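Local coordinates for 2-aminomuconate 6-semialdehyde dehydrogenase (Burkholderia cenocepacia, PDB 4U3W), which probably oxidises 2-aminomuconate 6-semialdehyde to 2-aminomuconate using a nicotinamide cofactor, as a member of the aldehyde dehydrogenase family, at residues Q22-Y27 and E200-A205; Q83-L88 and D134-A139; A278-A283 and A423-R428; V305-E310 and Y434-S439. All coordinates share one frame; numbering follows the deposited sequence.

Contact 1: Q22-Y27 and E200-A205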
# COMPACT_ATOMS: atom_id res chain seq x y z
N GLN A 22 -39.75 -12.77 30.58
CA GLN A 22 -38.80 -11.92 29.91
C GLN A 22 -39.24 -11.93 28.46
O GLN A 22 -39.43 -13.01 27.88
CB GLN A 22 -37.34 -12.40 30.04
CG GLN A 22 -36.35 -11.31 29.49
CD GLN A 22 -34.84 -11.65 29.51
OE1 GLN A 22 -34.41 -12.82 29.54
NE2 GLN A 22 -34.02 -10.61 29.49
N LEU A 23 -39.39 -10.75 27.87
CA LEU A 23 -39.75 -10.69 26.46
C LEU A 23 -38.62 -9.97 25.76
O LEU A 23 -38.28 -8.85 26.14
CB LEU A 23 -41.09 -9.94 26.24
CG LEU A 23 -41.60 -9.76 24.80
CD1 LEU A 23 -41.98 -11.14 24.27
CD2 LEU A 23 -42.86 -8.78 24.70
N LEU A 24 -38.05 -10.63 24.75
CA LEU A 24 -36.98 -10.07 23.94
C LEU A 24 -37.60 -9.42 22.70
O LEU A 24 -38.19 -10.11 21.84
CB LEU A 24 -35.95 -11.13 23.54
CG LEU A 24 -35.25 -11.85 24.73
CD1 LEU A 24 -34.16 -12.81 24.22
CD2 LEU A 24 -34.60 -10.85 25.67
N ARG A 25 -37.45 -8.11 22.65
CA ARG A 25 -38.04 -7.27 21.61
C ARG A 25 -37.03 -6.90 20.51
O ARG A 25 -35.79 -7.00 20.71
CB ARG A 25 -38.61 -6.00 22.27
CG ARG A 25 -39.81 -6.24 23.23
CD ARG A 25 -40.20 -4.92 23.92
NE ARG A 25 -41.31 -5.08 24.88
CZ ARG A 25 -41.15 -5.48 26.13
NH1 ARG A 25 -39.91 -5.75 26.60
NH2 ARG A 25 -42.22 -5.59 26.94
N HIS A 26 -37.57 -6.55 19.34
CA HIS A 26 -36.82 -5.96 18.26
C HIS A 26 -36.36 -4.57 18.69
O HIS A 26 -36.94 -3.98 19.61
CB HIS A 26 -37.66 -5.84 16.95
CG HIS A 26 -38.47 -7.06 16.67
ND1 HIS A 26 -37.91 -8.26 16.32
CD2 HIS A 26 -39.83 -7.25 16.73
CE1 HIS A 26 -38.88 -9.17 16.21
NE2 HIS A 26 -40.05 -8.57 16.42
N TYR A 27 -35.37 -4.03 17.99
CA TYR A 27 -34.95 -2.64 18.24
C TYR A 27 -34.97 -1.94 16.91
O TYR A 27 -34.15 -2.22 16.04
CB TYR A 27 -33.55 -2.57 18.88
CG TYR A 27 -33.12 -1.13 19.21
CD1 TYR A 27 -33.66 -0.47 20.30
CD2 TYR A 27 -32.16 -0.47 18.45
CE1 TYR A 27 -33.27 0.87 20.62
CE2 TYR A 27 -31.76 0.91 18.74
CZ TYR A 27 -32.34 1.54 19.84
OH TYR A 27 -32.01 2.83 20.21
N GLU A 200 -31.70 -19.24 18.00
CA GLU A 200 -31.21 -19.96 19.17
C GLU A 200 -30.52 -19.07 20.21
O GLU A 200 -30.41 -19.46 21.40
CB GLU A 200 -30.18 -21.04 18.77
CG GLU A 200 -30.73 -22.17 17.89
CD GLU A 200 -31.72 -23.07 18.64
OE1 GLU A 200 -31.79 -23.03 19.90
OE2 GLU A 200 -32.42 -23.83 17.97
N THR A 201 -29.96 -17.95 19.72
CA THR A 201 -29.11 -17.10 20.56
C THR A 201 -29.41 -15.62 20.42
O THR A 201 -28.60 -14.82 19.88
CB THR A 201 -27.56 -17.39 20.25
OG1 THR A 201 -27.29 -17.15 18.87
CG2 THR A 201 -27.25 -18.88 20.55
N PRO A 202 -30.58 -15.21 20.95
CA PRO A 202 -31.02 -13.82 20.84
C PRO A 202 -30.49 -12.86 21.92
O PRO A 202 -30.64 -11.66 21.75
CB PRO A 202 -32.56 -13.96 20.99
CG PRO A 202 -32.71 -15.16 21.95
CD PRO A 202 -31.63 -16.11 21.48
N SER A 203 -29.97 -13.38 23.04
CA SER A 203 -29.86 -12.56 24.26
C SER A 203 -28.74 -11.52 24.22
O SER A 203 -28.98 -10.35 24.57
CB SER A 203 -29.66 -13.44 25.51
OG SER A 203 -30.76 -14.36 25.56
N SER A 204 -27.52 -11.93 23.85
CA SER A 204 -26.42 -10.96 23.83
C SER A 204 -26.60 -9.90 22.73
O SER A 204 -26.22 -8.72 22.93
CB SER A 204 -25.05 -11.66 23.70
OG SER A 204 -24.82 -12.26 22.43
N ALA A 205 -27.19 -10.26 21.60
CA ALA A 205 -27.51 -9.23 20.59
C ALA A 205 -28.55 -8.20 21.12
O ALA A 205 -28.47 -7.01 20.82
CB ALA A 205 -28.03 -9.89 19.29

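Contact 2: Q83-L88 and D134-A139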
# COMPACT_ATOMS: atom_id res chain seq x y z
N GLN A 83 -15.56 10.74 13.75
CA GLN A 83 -16.87 10.65 14.41
C GLN A 83 -17.30 9.20 14.55
O GLN A 83 -17.84 8.79 15.60
CB GLN A 83 -17.93 11.44 13.65
CG GLN A 83 -17.72 12.98 13.81
CD GLN A 83 -18.54 13.80 12.85
OE1 GLN A 83 -19.03 13.31 11.84
NE2 GLN A 83 -18.75 15.07 13.20
N ARG A 84 -17.09 8.42 13.49
CA ARG A 84 -17.49 7.01 13.57
C ARG A 84 -16.64 6.24 14.57
O ARG A 84 -17.15 5.44 15.38
CB ARG A 84 -17.39 6.36 12.20
CG ARG A 84 -18.49 6.83 11.19
CD ARG A 84 -17.94 6.54 9.81
NE ARG A 84 -18.66 7.19 8.76
CZ ARG A 84 -18.28 7.24 7.50
NH1 ARG A 84 -17.13 6.67 7.14
NH2 ARG A 84 -19.06 7.85 6.59
N ALA A 85 -15.33 6.49 14.53
CA ALA A 85 -14.42 5.79 15.44
C ALA A 85 -14.82 6.14 16.86
O ALA A 85 -14.80 5.29 17.74
CB ALA A 85 -12.90 6.16 15.16
N ALA A 86 -15.22 7.38 17.09
CA ALA A 86 -15.63 7.72 18.43
C ALA A 86 -16.91 6.98 18.86
O ALA A 86 -17.03 6.61 20.02
CB ALA A 86 -15.81 9.23 18.57
N TRP A 87 -17.88 6.83 17.96
CA TRP A 87 -19.09 6.07 18.27
C TRP A 87 -18.71 4.62 18.62
O TRP A 87 -19.19 4.05 19.59
CB TRP A 87 -20.08 6.10 17.10
CG TRP A 87 -20.99 7.32 17.07
CD1 TRP A 87 -21.04 8.30 16.09
CD2 TRP A 87 -21.98 7.70 18.05
NE1 TRP A 87 -21.99 9.25 16.42
CE2 TRP A 87 -22.59 8.90 17.60
CE3 TRP A 87 -22.41 7.14 19.28
CZ2 TRP A 87 -23.59 9.55 18.34
CZ3 TRP A 87 -23.43 7.76 19.99
CH2 TRP A 87 -24.01 8.97 19.52
N LEU A 88 -17.83 4.04 17.82
CA LEU A 88 -17.47 2.63 18.04
C LEU A 88 -16.75 2.40 19.39
O LEU A 88 -17.04 1.40 20.11
CB LEU A 88 -16.63 2.14 16.85
CG LEU A 88 -17.48 1.44 15.76
CD1 LEU A 88 -18.45 2.35 15.05
CD2 LEU A 88 -16.61 0.69 14.75
N ASP A 134 -10.03 1.96 15.15
CA ASP A 134 -8.68 2.40 14.79
C ASP A 134 -8.36 2.26 13.28
O ASP A 134 -7.71 3.13 12.69
CB ASP A 134 -7.67 1.64 15.64
CG ASP A 134 -7.89 1.92 17.13
OD1 ASP A 134 -8.54 2.94 17.48
OD2 ASP A 134 -7.48 1.09 17.95
N LEU A 135 -8.81 1.19 12.63
CA LEU A 135 -8.56 1.09 11.19
C LEU A 135 -9.19 2.24 10.38
O LEU A 135 -8.55 2.80 9.47
CB LEU A 135 -9.07 -0.26 10.65
CG LEU A 135 -8.18 -1.46 11.09
CD1 LEU A 135 -8.81 -2.82 10.77
CD2 LEU A 135 -6.75 -1.40 10.49
N VAL A 136 -10.41 2.63 10.67
CA VAL A 136 -11.08 3.62 9.83
C VAL A 136 -10.42 4.98 10.07
O VAL A 136 -10.35 5.80 9.17
CB VAL A 136 -12.63 3.68 10.09
CG1 VAL A 136 -13.00 4.73 11.11
CG2 VAL A 136 -13.36 3.94 8.80
N ARG A 137 -9.91 5.19 11.29
CA ARG A 137 -9.33 6.50 11.61
C ARG A 137 -8.04 6.71 10.82
O ARG A 137 -7.71 7.83 10.44
CB ARG A 137 -9.09 6.64 13.11
CG ARG A 137 -9.57 7.99 13.61
CD ARG A 137 -9.24 8.33 15.06
NE ARG A 137 -9.70 7.36 16.05
CZ ARG A 137 -8.95 6.39 16.56
NH1 ARG A 137 -7.70 6.23 16.15
NH2 ARG A 137 -9.46 5.57 17.48
N THR A 138 -7.29 5.66 10.57
CA THR A 138 -6.02 5.82 9.88
C THR A 138 -6.12 5.54 8.38
O THR A 138 -5.24 5.92 7.65
CB THR A 138 -4.89 4.91 10.48
OG1 THR A 138 -5.26 3.52 10.40
CG2 THR A 138 -4.62 5.26 11.93
N ALA A 139 -7.20 4.91 7.91
CA ALA A 139 -7.24 4.48 6.50
C ALA A 139 -7.02 5.64 5.50
O ALA A 139 -7.57 6.72 5.65
CB ALA A 139 -8.60 3.78 6.18

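Contact 3: A278-A283 and A423-R428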
# COMPACT_ATOMS: atom_id res chain seq x y z
N ALA A 278 -9.06 -29.91 7.95
CA ALA A 278 -8.04 -30.87 8.39
C ALA A 278 -6.97 -30.25 9.31
O ALA A 278 -6.64 -29.03 9.19
CB ALA A 278 -7.35 -31.48 7.17
N ALA A 279 -6.46 -31.09 10.21
CA ALA A 279 -5.21 -30.83 10.92
C ALA A 279 -4.20 -31.91 10.47
O ALA A 279 -4.57 -33.09 10.37
CB ALA A 279 -5.43 -30.87 12.44
N VAL A 280 -2.98 -31.48 10.15
CA VAL A 280 -1.93 -32.40 9.66
C VAL A 280 -0.81 -32.40 10.68
O VAL A 280 -0.36 -31.33 11.07
CB VAL A 280 -1.38 -31.98 8.25
CG1 VAL A 280 -0.32 -32.97 7.75
CG2 VAL A 280 -2.55 -31.93 7.24
N VAL A 281 -0.43 -33.58 11.14
CA VAL A 281 0.66 -33.70 12.09
C VAL A 281 1.80 -34.56 11.51
O VAL A 281 1.64 -35.74 11.33
CB VAL A 281 0.20 -34.32 13.46
CG1 VAL A 281 1.37 -34.30 14.45
CG2 VAL A 281 -0.99 -33.49 14.03
N PHE A 282 2.94 -33.93 11.22
CA PHE A 282 4.09 -34.66 10.73
C PHE A 282 4.84 -35.31 11.91
O PHE A 282 4.76 -34.79 13.04
CB PHE A 282 5.00 -33.69 9.94
CG PHE A 282 4.46 -33.34 8.58
CD1 PHE A 282 4.74 -34.15 7.48
CD2 PHE A 282 3.62 -32.23 8.42
CE1 PHE A 282 4.24 -33.85 6.24
CE2 PHE A 282 3.13 -31.89 7.17
CZ PHE A 282 3.42 -32.71 6.07
N ALA A 283 5.59 -36.40 11.67
CA ALA A 283 6.35 -37.07 12.73
C ALA A 283 7.38 -36.12 13.37
O ALA A 283 7.75 -36.32 14.52
CB ALA A 283 7.09 -38.38 12.19
N ALA A 423 3.53 -35.31 -0.46
CA ALA A 423 2.70 -35.04 -1.64
C ALA A 423 1.29 -35.65 -1.48
O ALA A 423 0.28 -35.08 -1.92
CB ALA A 423 3.40 -35.58 -2.89
N GLU A 424 1.25 -36.81 -0.83
CA GLU A 424 0.04 -37.54 -0.54
C GLU A 424 -0.91 -36.78 0.36
O GLU A 424 -2.10 -36.63 0.05
CB GLU A 424 0.38 -38.89 0.10
CG GLU A 424 -0.85 -39.65 0.60
CD GLU A 424 -0.55 -40.59 1.76
OE1 GLU A 424 0.61 -40.83 2.07
OE2 GLU A 424 -1.50 -41.08 2.39
N VAL A 425 -0.41 -36.31 1.51
CA VAL A 425 -1.33 -35.69 2.46
C VAL A 425 -1.83 -34.33 1.94
O VAL A 425 -2.93 -33.91 2.26
CB VAL A 425 -0.67 -35.55 3.88
CG1 VAL A 425 0.28 -34.35 3.97
CG2 VAL A 425 -1.73 -35.44 4.96
N VAL A 426 -1.02 -33.64 1.15
CA VAL A 426 -1.48 -32.40 0.54
C VAL A 426 -2.72 -32.70 -0.35
O VAL A 426 -3.74 -32.00 -0.27
CB VAL A 426 -0.35 -31.74 -0.29
CG1 VAL A 426 -0.93 -30.66 -1.21
CG2 VAL A 426 0.75 -31.11 0.65
N LYS A 427 -2.64 -33.75 -1.16
CA LYS A 427 -3.76 -34.16 -1.99
C LYS A 427 -4.97 -34.53 -1.16
O LYS A 427 -6.11 -34.16 -1.53
CB LYS A 427 -3.40 -35.34 -2.90
CG LYS A 427 -2.41 -34.98 -3.98
CD LYS A 427 -2.10 -36.20 -4.86
CE LYS A 427 -0.95 -35.91 -5.83
NZ LYS A 427 -1.32 -34.81 -6.76
N ARG A 428 -4.75 -35.24 -0.06
CA ARG A 428 -5.91 -35.67 0.76
C ARG A 428 -6.61 -34.47 1.46
O ARG A 428 -7.84 -34.38 1.55
CB ARG A 428 -5.44 -36.70 1.79
CG ARG A 428 -4.90 -37.95 1.08
CD ARG A 428 -4.40 -39.02 2.02
NE ARG A 428 -5.45 -39.66 2.82
CZ ARG A 428 -5.16 -40.49 3.83
NH1 ARG A 428 -3.90 -40.74 4.12
NH2 ARG A 428 -6.12 -41.05 4.55

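Contact 4: V305-E310 and Y434-S439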
# COMPACT_ATOMS: atom_id res chain seq x y z
N VAL A 305 -17.44 -24.79 15.87
CA VAL A 305 -16.81 -23.62 15.25
C VAL A 305 -16.62 -24.00 13.82
O VAL A 305 -16.28 -25.15 13.56
CB VAL A 305 -15.50 -23.26 15.90
CG1 VAL A 305 -15.02 -21.90 15.36
CG2 VAL A 305 -15.69 -23.17 17.39
N CYS A 306 -16.83 -23.08 12.88
CA CYS A 306 -16.68 -23.44 11.46
C CYS A 306 -15.26 -23.90 11.16
O CYS A 306 -15.01 -24.65 10.20
CB CYS A 306 -17.06 -22.25 10.55
SG CYS A 306 -16.03 -20.76 10.72
N LEU A 307 -14.35 -23.43 12.00
CA LEU A 307 -12.91 -23.67 11.85
C LEU A 307 -12.39 -24.97 12.47
O LEU A 307 -11.16 -25.30 12.37
CB LEU A 307 -12.16 -22.51 12.45
CG LEU A 307 -12.47 -21.11 11.87
CD1 LEU A 307 -11.92 -20.03 12.79
CD2 LEU A 307 -11.91 -20.99 10.44
N CYS A 308 -13.27 -25.71 13.14
CA CYS A 308 -12.81 -26.93 13.84
C CYS A 308 -12.28 -27.98 12.89
O CYS A 308 -12.66 -28.04 11.73
CB CYS A 308 -13.93 -27.56 14.71
SG CYS A 308 -14.10 -26.64 16.25
N SER A 309 -11.34 -28.79 13.40
CA SER A 309 -10.74 -29.84 12.64
C SER A 309 -11.54 -31.13 12.83
O SER A 309 -11.42 -31.78 13.87
CB SER A 309 -9.26 -30.07 13.08
OG SER A 309 -9.22 -30.45 14.46
N GLU A 310 -12.33 -31.53 11.82
CA GLU A 310 -13.05 -32.79 11.91
C GLU A 310 -12.30 -33.91 11.19
O GLU A 310 -12.67 -35.06 11.37
CB GLU A 310 -14.50 -32.63 11.35
CG GLU A 310 -15.31 -31.73 12.29
CD GLU A 310 -16.84 -31.67 11.95
OE1 GLU A 310 -17.27 -32.20 10.90
OE2 GLU A 310 -17.59 -31.09 12.76
N TYR A 434 -15.12 -28.23 0.16
CA TYR A 434 -14.94 -27.10 1.09
C TYR A 434 -13.49 -26.61 1.00
O TYR A 434 -12.66 -27.30 0.41
CB TYR A 434 -15.27 -27.48 2.53
CG TYR A 434 -16.73 -27.70 2.83
CD1 TYR A 434 -17.65 -26.64 2.72
CD2 TYR A 434 -17.21 -28.95 3.27
CE1 TYR A 434 -19.02 -26.83 3.01
CE2 TYR A 434 -18.55 -29.14 3.57
CZ TYR A 434 -19.46 -28.09 3.44
OH TYR A 434 -20.80 -28.31 3.73
N GLY A 435 -13.19 -25.45 1.58
CA GLY A 435 -11.82 -24.96 1.61
C GLY A 435 -11.76 -23.76 2.55
O GLY A 435 -11.38 -22.63 2.12
N LEU A 436 -12.15 -24.00 3.81
CA LEU A 436 -12.16 -22.92 4.80
C LEU A 436 -10.80 -22.77 5.46
O LEU A 436 -10.14 -21.73 5.25
CB LEU A 436 -13.19 -23.17 5.89
CG LEU A 436 -13.38 -22.06 6.94
CD1 LEU A 436 -13.55 -20.61 6.32
CD2 LEU A 436 -14.65 -22.41 7.76
N ALA A 437 -10.38 -23.75 6.26
CA ALA A 437 -9.10 -23.57 6.98
C ALA A 437 -8.33 -24.89 7.16
O ALA A 437 -8.87 -25.96 6.94
CB ALA A 437 -9.35 -22.94 8.35
N ALA A 438 -7.04 -24.80 7.55
CA ALA A 438 -6.28 -26.00 7.86
C ALA A 438 -5.20 -25.67 8.89
O ALA A 438 -4.79 -24.51 9.02
CB ALA A 438 -5.65 -26.54 6.60
N SER A 439 -4.74 -26.66 9.65
CA SER A 439 -3.56 -26.42 10.49
C SER A 439 -2.56 -27.55 10.30
O SER A 439 -2.94 -28.70 10.09
CB SER A 439 -3.95 -26.27 11.97
OG SER A 439 -4.53 -27.47 12.39

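Contact 1: Q22-Y27 and E200-A205
L24 carries almost all of this contact, and it does so with one methyl group. Its CG lies beside the backbone N and anti to the carbonyl carbon (chi1 -59°), and with chi2 near 180° CD1 becomes the far end of an extended branch. That methyl comes to rest on the rim of the P202 ring, 3.6 Å from P202 CG and slightly farther from P202 CB, the two side chains crossing at about a right angle. S203 adds a looser touch, its OG standing 4.0 Å from L24 CD1. This hydroxyl is not spent on the leucine: D109 OD1 takes its hydrogen bond, so an apolar methyl brushes past an oxygen already engaged elsewhere. P202 also packs against D109 and H226. On the strand side, the backbone of L24 is bonded to D52 and C54, which sets the face of the strand from which the side chain leaves. E200, two residues before the proline, shares a magnesium ion with L42, and the side chain of P202 lies about 7 Å from a bound magnesium ion. The contact seats the small N-terminal sheet on the turn into helix 203-214, part of the beta-alpha-beta crossover from strand 192-196 to strand 222-224 in the Rossmann-type cofactor domain of aldehyde dehydrogenases.

Contact 2: Q83-L88 and D134-A139
A85 and R137 meet where residues 83-88 and 134-139 come closest, their CA atoms 6.4 Å apart. The methyl of A85 points toward helix 114-138, and the arginine arm passes over it: A85 CB is 3.5 Å from R137 NE and 4.1 Å from R137 CG. The guanidinium lies obliquely to the methyl. A bend in the arginine chain (chi3 -55°) turns the group back toward its own helix, where NH2 reaches D134 OD1 at 2.8 Å. This salt bridge meets the oxygen nearly along its C-O axis, but the N-H...O angle is only 137° and the carboxylate oxygen sits 29° out of the guanidinium plane. V136 adds CG1 at 4.3 Å from A85 CB, less certainly because its side chain has two conformers. The other ends of both charged groups cross into the second subunit, where R137 NH1 pairs with D134 OD2 and the same bridge is returned. Between the two segments the touch is thus a methyl against an arginine arm and a valine, while the polar link between the helices comes from H89 NE2 to D134 OD1. The charges probably balance, and the reciprocal bridges put R137 and D134 in the subunit interface.

Contact 3: A278-A283 and A423-R428
V280 and V425 face each other tip to tip, and the apolar part of this contact is built on them. The closest pair is V280 CG1 to V425 CG2 at 4.0 Å. V280 sends CG1 forward by holding it anti to the backbone N (chi1 -178°). On the helix, V425 places CG1 in the crowded position between its backbone N and carbonyl carbon (chi1 79°), which brings this second methyl within 4.1 Å of F282 CZ as well as close to V280. The phenyl ring meets it obliquely, reaching over from the end of the strand.

F282 also has an edge-to-face partner in F419 and a cation-pi partner in R447. No ionic pair joins the two segments; within the helix R428 NH1 bonds E424 OE2 at 3.0 Å, one turn apart. The bond is bent (134°) and tilted from the guanidinium plane. R428 NE makes a second salt bridge with D400, and its NH1 also bonds the carbonyl of P418, while E424 OE1 receives the backbone N of D420 and of D421.

Helix 422-430 thus lies against one face of the seven-stranded sheet, with V425 also touching Y313 and F419. Strand 277-281 is an inner strand of that sheet, between 309-315 and 437-441 and parallel to both.

Contact 4: V305-E310 and Y434-S439
The turn V305-C308 belongs to the segment that in aldehyde dehydrogenases follows the Gly-Gln motif and carries the nucleophilic cysteine; C306 stands at a position consistent with that role. It is a type I beta turn, closed by C308 N to V305 O at 3.1 Å, and it sits on the start of the strand that follows L436. Across the contact the side chains meet in two places. At the first, L436 extends from its backbone with CG anti to N (chi1 -176°) and lays CD2 against C306: the methyl is 3.7 Å from C306 SG, equally near C306 CB, and only 3.3 Å from C306 O. The sulfur lies between the backbone N and carbonyl carbon of C306 (chi1 62°), on the side where the leucine methyl arrives. At the second, L307 crosses L436 at about a right angle and rests CD2 against two partners, 3.8 Å from A437 CB and 3.9 Å from L436 CG. The polar work between the segments is done by a third residue. N277 ND2 bonds C306 O and C308 O, and its OD1 accepts A437 N, so one side-chain amide ties both backbones together; W465 NE1 bonds L307 O. W461 of strand 459-462 backs both L307 and A437, and F466 packs on L307. In the sheet, strand 277-281 lies between 309-315 and 437-441, with 459-462 at the far side of 437-441; the turn leads into 309-315 and lies over the start of 437-441.

In the fold
Contacts 3 and 4 form one unit. Their centres are 14 Å apart and they touch through strand pairing: V280 N to S439 O at 2.8 Å and A278 O to S439 N at 3.1 Å are probable hydrogen bonds. The helix packing of contact 3 and the probable active-site turn of contact 4 thus share one sheet. Contact 2 is nested in the loop closed by contact 1, nearest atoms about 10 Å apart. The side chain of P202 in contact 1 is about 7 Å from a bound magnesium ion, that of V136 in contact 2 about 13 Å. Contact 1 approaches contact 4 to about 12 Å between nearest atoms; contact 2 alone reaches another subunit.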